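Local coordinates for protein acyl-CoA dehydrogenase (Mycobacterium thermoresistibile, PDB 3PFD) that catalyses the FAD-dependent oxidation of a 2,3-saturated acyl-CoA to the 2,3-dehydroacyl-CoA, passing the electrons to an acceptor, at residues A370-T373 with Q374-E377. Numbering follows the deposited sequence.
With FDA (dihydroflavine-adenine dinucleotide), chain B.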
ATOM      1  N   ALA C 370       5.510  -6.852 -16.939  1.00 12.92           N
ATOM      2  CA  ALA C 370       6.069  -6.389 -15.668  1.00 13.31           C
ATOM      3  C   ALA C 370       6.043  -7.496 -14.616  1.00 13.27           C
ATOM      4  O   ALA C 370       6.961  -7.578 -13.790  1.00 14.74           O
ATOM      5  CB  ALA C 370       5.329  -5.138 -15.151  1.00 12.78           C
ATOM      6  N   LYS C 371       5.007  -8.336 -14.656  1.00 12.21           N
ATOM      7  CA  LYS C 371       4.828  -9.405 -13.678  1.00 11.88           C
ATOM      8  C   LYS C 371       6.015 -10.366 -13.573  1.00 12.46           C
ATOM      9  O   LYS C 371       6.319 -10.822 -12.480  1.00 12.75           O
ATOM     10  CB  LYS C 371       3.539 -10.208 -13.939  1.00 11.00           C
ATOM     11  CG  LYS C 371       3.292 -11.350 -12.914  1.00  9.37           C
ATOM     12  CD  LYS C 371       2.964 -10.786 -11.495  1.00 12.01           C
ATOM     13  CE  LYS C 371       3.478 -11.733 -10.378  1.00 11.55           C
ATOM     14  NZ  LYS C 371       3.450 -11.028  -9.061  1.00 15.72           N
ATOM     15  N   ILE C 372       6.679 -10.674 -14.694  1.00 12.64           N
ATOM     16  CA  ILE C 372       7.820 -11.598 -14.654  1.00 12.28           C
ATOM     17  C   ILE C 372       8.984 -11.052 -13.834  1.00 12.87           C
ATOM     18  O   ILE C 372       9.746 -11.834 -13.263  1.00 14.31           O
ATOM     19  CB  ILE C 372       8.334 -12.045 -16.081  1.00 12.31           C
ATOM     20  CG1 ILE C 372       9.300 -13.237 -15.991  1.00 12.70           C
ATOM     21  CG2 ILE C 372       9.053 -10.900 -16.780  1.00 11.55           C
ATOM     22  CD1 ILE C 372       8.713 -14.524 -15.314  1.00 11.26           C
ATOM     23  N   THR C 373       9.137  -9.729 -13.777  1.00 12.04           N
ATOM     24  CA  THR C 373      10.299  -9.144 -13.116  1.00 11.88           C
ATOM     25  C   THR C 373      10.328  -9.419 -11.603  1.00 11.63           C
ATOM     26  O   THR C 373      11.403  -9.424 -10.997  1.00 10.08           O
ATOM     27  CB  THR C 373      10.473  -7.634 -13.421  1.00 11.80           C
ATOM     28  OG1 THR C 373       9.389  -6.910 -12.839  1.00 11.96           O
ATOM     29  CG2 THR C 373      10.478  -7.388 -14.945  1.00 11.69           C
ATOM     30  N   GLN C 374       9.149  -9.646 -11.015  1.00 11.89           N
ATOM     31  CA  GLN C 374       9.016 -10.014  -9.587  1.00 11.97           C
ATOM     32  C   GLN C 374       9.344 -11.490  -9.343  1.00 12.40           C
ATOM     33  O   GLN C 374       9.483 -11.934  -8.176  1.00 12.64           O
ATOM     34  CB  GLN C 374       7.587  -9.726  -9.093  1.00 11.92           C
ATOM     35  CG  GLN C 374       7.202  -8.263  -9.151  1.00 11.35           C
ATOM     36  CD  GLN C 374       5.770  -8.013  -8.707  1.00 12.59           C
ATOM     37  OE1 GLN C 374       4.819  -8.503  -9.330  1.00  9.20           O
ATOM     38  NE2 GLN C 374       5.609  -7.253  -7.610  1.00 10.90           N
ATOM     39  N   ILE C 375       9.495 -12.250 -10.436  1.00 13.36           N
ATOM     40  CA  ILE C 375       9.588 -13.717 -10.338  1.00 13.57           C
ATOM     41  C   ILE C 375      10.964 -14.246 -10.703  1.00 14.75           C
ATOM     42  O   ILE C 375      11.543 -14.997  -9.912  1.00 13.60           O
ATOM     43  CB  ILE C 375       8.485 -14.458 -11.159  1.00 14.10           C
ATOM     44  CG1 ILE C 375       7.096 -14.048 -10.690  1.00 12.98           C
ATOM     45  CG2 ILE C 375       8.671 -16.031 -11.123  1.00 13.28           C
ATOM     46  CD1 ILE C 375       5.987 -14.583 -11.548  1.00 11.83           C
ATOM     47  N   TYR C 376      11.481 -13.918 -11.895  1.00 15.48           N
ATOM     48  CA  TYR C 376      12.778 -14.510 -12.260  1.00 16.24           C
ATOM     49  C   TYR C 376      13.991 -13.815 -11.674  1.00 16.88           C
ATOM     50  O   TYR C 376      13.865 -12.736 -11.091  1.00 16.74           O
ATOM     51  CB  TYR C 376      12.979 -14.812 -13.770  1.00 17.38           C
ATOM     52  CG  TYR C 376      12.899 -13.676 -14.765  1.00 15.71           C
ATOM     53  CD1 TYR C 376      12.871 -13.964 -16.127  1.00 16.30           C
ATOM     54  CD2 TYR C 376      12.824 -12.337 -14.371  1.00 14.19           C
ATOM     55  CE1 TYR C 376      12.759 -12.953 -17.092  1.00 15.38           C
ATOM     56  CE2 TYR C 376      12.713 -11.304 -15.334  1.00 13.71           C
ATOM     57  CZ  TYR C 376      12.684 -11.639 -16.697  1.00 15.30           C
ATOM     58  OH  TYR C 376      12.576 -10.680 -17.675  1.00 15.70           O
ATOM     59  N   GLU C 377      15.154 -14.445 -11.874  1.00 17.09           N
ATOM     60  CA  GLU C 377      16.396 -14.123 -11.170  1.00 17.97           C
ATOM     61  C   GLU C 377      16.222 -13.976  -9.643  1.00 17.93           C
ATOM     62  O   GLU C 377      16.879 -13.119  -9.022  1.00 18.43           O
ATOM     63  CB  GLU C 377      17.085 -12.876 -11.787  1.00 18.22           C
ATOM     64  CG  GLU C 377      17.462 -13.087 -13.254  1.00 17.98           C
ATOM     65  CD  GLU C 377      18.575 -12.171 -13.759  1.00 19.97           C
ATOM     66  OE1 GLU C 377      19.342 -11.634 -12.914  1.00 19.39           O
ATOM     67  OE2 GLU C 377      18.682 -12.020 -15.012  1.00 14.50           O
TER
HETATM   68  PA  FDA B 390       9.038 -21.884  -6.372  1.00 15.52           P
HETATM   69  O1A FDA B 390      10.452 -21.873  -5.860  1.00 17.32           O
HETATM   70  O2A FDA B 390       8.209 -23.144  -6.322  1.00 13.27           O
HETATM   71  O5B FDA B 390       8.250 -20.716  -5.589  1.00 17.36           O
HETATM   72  C5B FDA B 390       6.834 -20.734  -5.380  1.00 16.31           C
HETATM   73  C4B FDA B 390       6.465 -19.631  -4.377  1.00 17.80           C
HETATM   74  O4B FDA B 390       7.010 -19.927  -3.086  1.00 15.47           O
HETATM   75  C3B FDA B 390       7.048 -18.274  -4.778  1.00 18.47           C
HETATM   76  O3B FDA B 390       6.128 -17.260  -4.351  1.00 16.11           O
HETATM   77  C2B FDA B 390       8.315 -18.177  -3.944  1.00 15.88           C
HETATM   78  O2B FDA B 390       8.711 -16.826  -3.688  1.00 17.47           O
HETATM   79  C1B FDA B 390       7.882 -18.879  -2.677  1.00 15.45           C
HETATM   80  N9A FDA B 390       9.023 -19.372  -1.879  1.00 16.39           N
HETATM   81  C8A FDA B 390       9.851 -20.382  -2.203  1.00 17.43           C
HETATM   82  N7A FDA B 390      10.764 -20.545  -1.214  1.00 16.06           N
HETATM   83  C5A FDA B 390      10.509 -19.619  -0.257  1.00 17.68           C
HETATM   84  C6A FDA B 390      11.116 -19.307   0.971  1.00 17.05           C
HETATM   85  N6A FDA B 390      12.211 -20.009   1.401  1.00 14.68           N
HETATM   86  N1A FDA B 390      10.600 -18.296   1.721  1.00 15.80           N
HETATM   87  C2A FDA B 390       9.527 -17.608   1.271  1.00 17.50           C
HETATM   88  N3A FDA B 390       8.913 -17.883   0.098  1.00 14.46           N
HETATM   89  C4A FDA B 390       9.396 -18.880  -0.688  1.00 17.16           C
HETATM   90  N1  FDA B 390      15.795 -20.122 -14.695  1.00 20.23           N
HETATM   91  C2  FDA B 390      16.938 -20.443 -15.374  1.00 21.96           C
HETATM   92  O2  FDA B 390      17.727 -21.331 -14.951  1.00 22.56           O
HETATM   93  N3  FDA B 390      17.236 -19.808 -16.528  1.00 20.43           N
HETATM   94  C4  FDA B 390      16.418 -18.850 -17.022  1.00 19.27           C
HETATM   95  O4  FDA B 390      16.746 -18.317 -18.095  1.00 17.75           O
HETATM   96  C4X FDA B 390      15.245 -18.479 -16.335  1.00 18.25           C
HETATM   97  N5  FDA B 390      14.358 -17.613 -16.865  1.00 16.86           N
HETATM   98  C5X FDA B 390      13.058 -17.670 -16.528  1.00 16.06           C
HETATM   99  C6  FDA B 390      12.063 -17.180 -17.386  1.00 16.75           C
HETATM  100  C7  FDA B 390      10.706 -17.324 -17.045  1.00 16.64           C
HETATM  101  C7M FDA B 390       9.629 -16.788 -17.965  1.00 16.08           C
HETATM  102  C8  FDA B 390      10.343 -17.915 -15.843  1.00 16.47           C
HETATM  103  C8M FDA B 390       8.887 -18.072 -15.439  1.00 14.95           C
HETATM  104  C9  FDA B 390      11.325 -18.388 -14.994  1.00 14.95           C
HETATM  105  C9A FDA B 390      12.677 -18.282 -15.335  1.00 16.51           C
HETATM  106  N10 FDA B 390      13.649 -18.982 -14.589  1.00 16.94           N
HETATM  107  C10 FDA B 390      14.944 -19.144 -15.152  1.00 18.46           C
HETATM  108  C1' FDA B 390      13.258 -19.730 -13.393  1.00 15.76           C
HETATM  109  C2' FDA B 390      13.031 -18.807 -12.187  1.00 17.47           C
HETATM  110  O2' FDA B 390      14.257 -18.270 -11.642  1.00 19.49           O
HETATM  111  C3' FDA B 390      12.216 -19.575 -11.169  1.00 17.12           C
HETATM  112  O3' FDA B 390      10.841 -19.605 -11.629  1.00 15.07           O
HETATM  113  C4' FDA B 390      12.289 -18.943  -9.765  1.00 18.60           C
HETATM  114  O4' FDA B 390      13.587 -19.139  -9.199  1.00 21.74           O
HETATM  115  C5' FDA B 390      11.255 -19.532  -8.815  1.00 16.96           C
HETATM  116  O5' FDA B 390      11.284 -20.963  -8.900  1.00 18.76           O
HETATM  117  P   FDA B 390       9.901 -21.754  -9.124  1.00 17.77           P
HETATM  118  O1P FDA B 390       9.255 -21.203 -10.370  1.00 19.89           O
HETATM  119  O2P FDA B 390      10.172 -23.236  -9.013  1.00 18.22           O
HETATM  120  O3P FDA B 390       8.988 -21.267  -7.888  1.00 15.51           O
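Ile-372 places CG1 over the centre of one face of the Tyr-376 ring, 3.5 Å from the centroid and 9° off the normal, a CH-pi contact, while CG2 reaches the hydroxyl end. With CG1 anti to the backbone N (chi1 -167°) the branch comes over the ring, and the bend at chi2 turns CD1 to the flavin, 3.6 Å from the methyl C8M of FDA. The tyrosine meets the same flavin through its edge, CD1 lying 3.5 Å from FDA C6. Ile-372 and Tyr-376 thus form part of the wall of the flavin pocket.

Backbone hydrogen bonds between 370-373 and 374-377 bring the two residues together: Ile-372 O accepts from both Tyr-376 N (3.0 Å) and Ile-375 N (2.9 Å). Two residues earlier, Ala-370 O takes Thr-373 OG1 (2.7 Å) as well as Thr-373 N. Lys-371 NZ hydrogen-bonds Gln-374 OE1 at 2.9 Å from above the amide plane, 48° out of it; the ammonium also bonds Gln-350 and the carbonyl O of Thr-346, both of the second subunit.

Tyr-376 OH is held by Gln-262 on helix 256-280, while Gln-374 NE2 bonds Asp-339 on helix 326-352. Helix 363-373 and the loop leading to helix 380-391 are therefore buried here among helices 256-280, 326-352 and 95-114, at the interface with the second subunit.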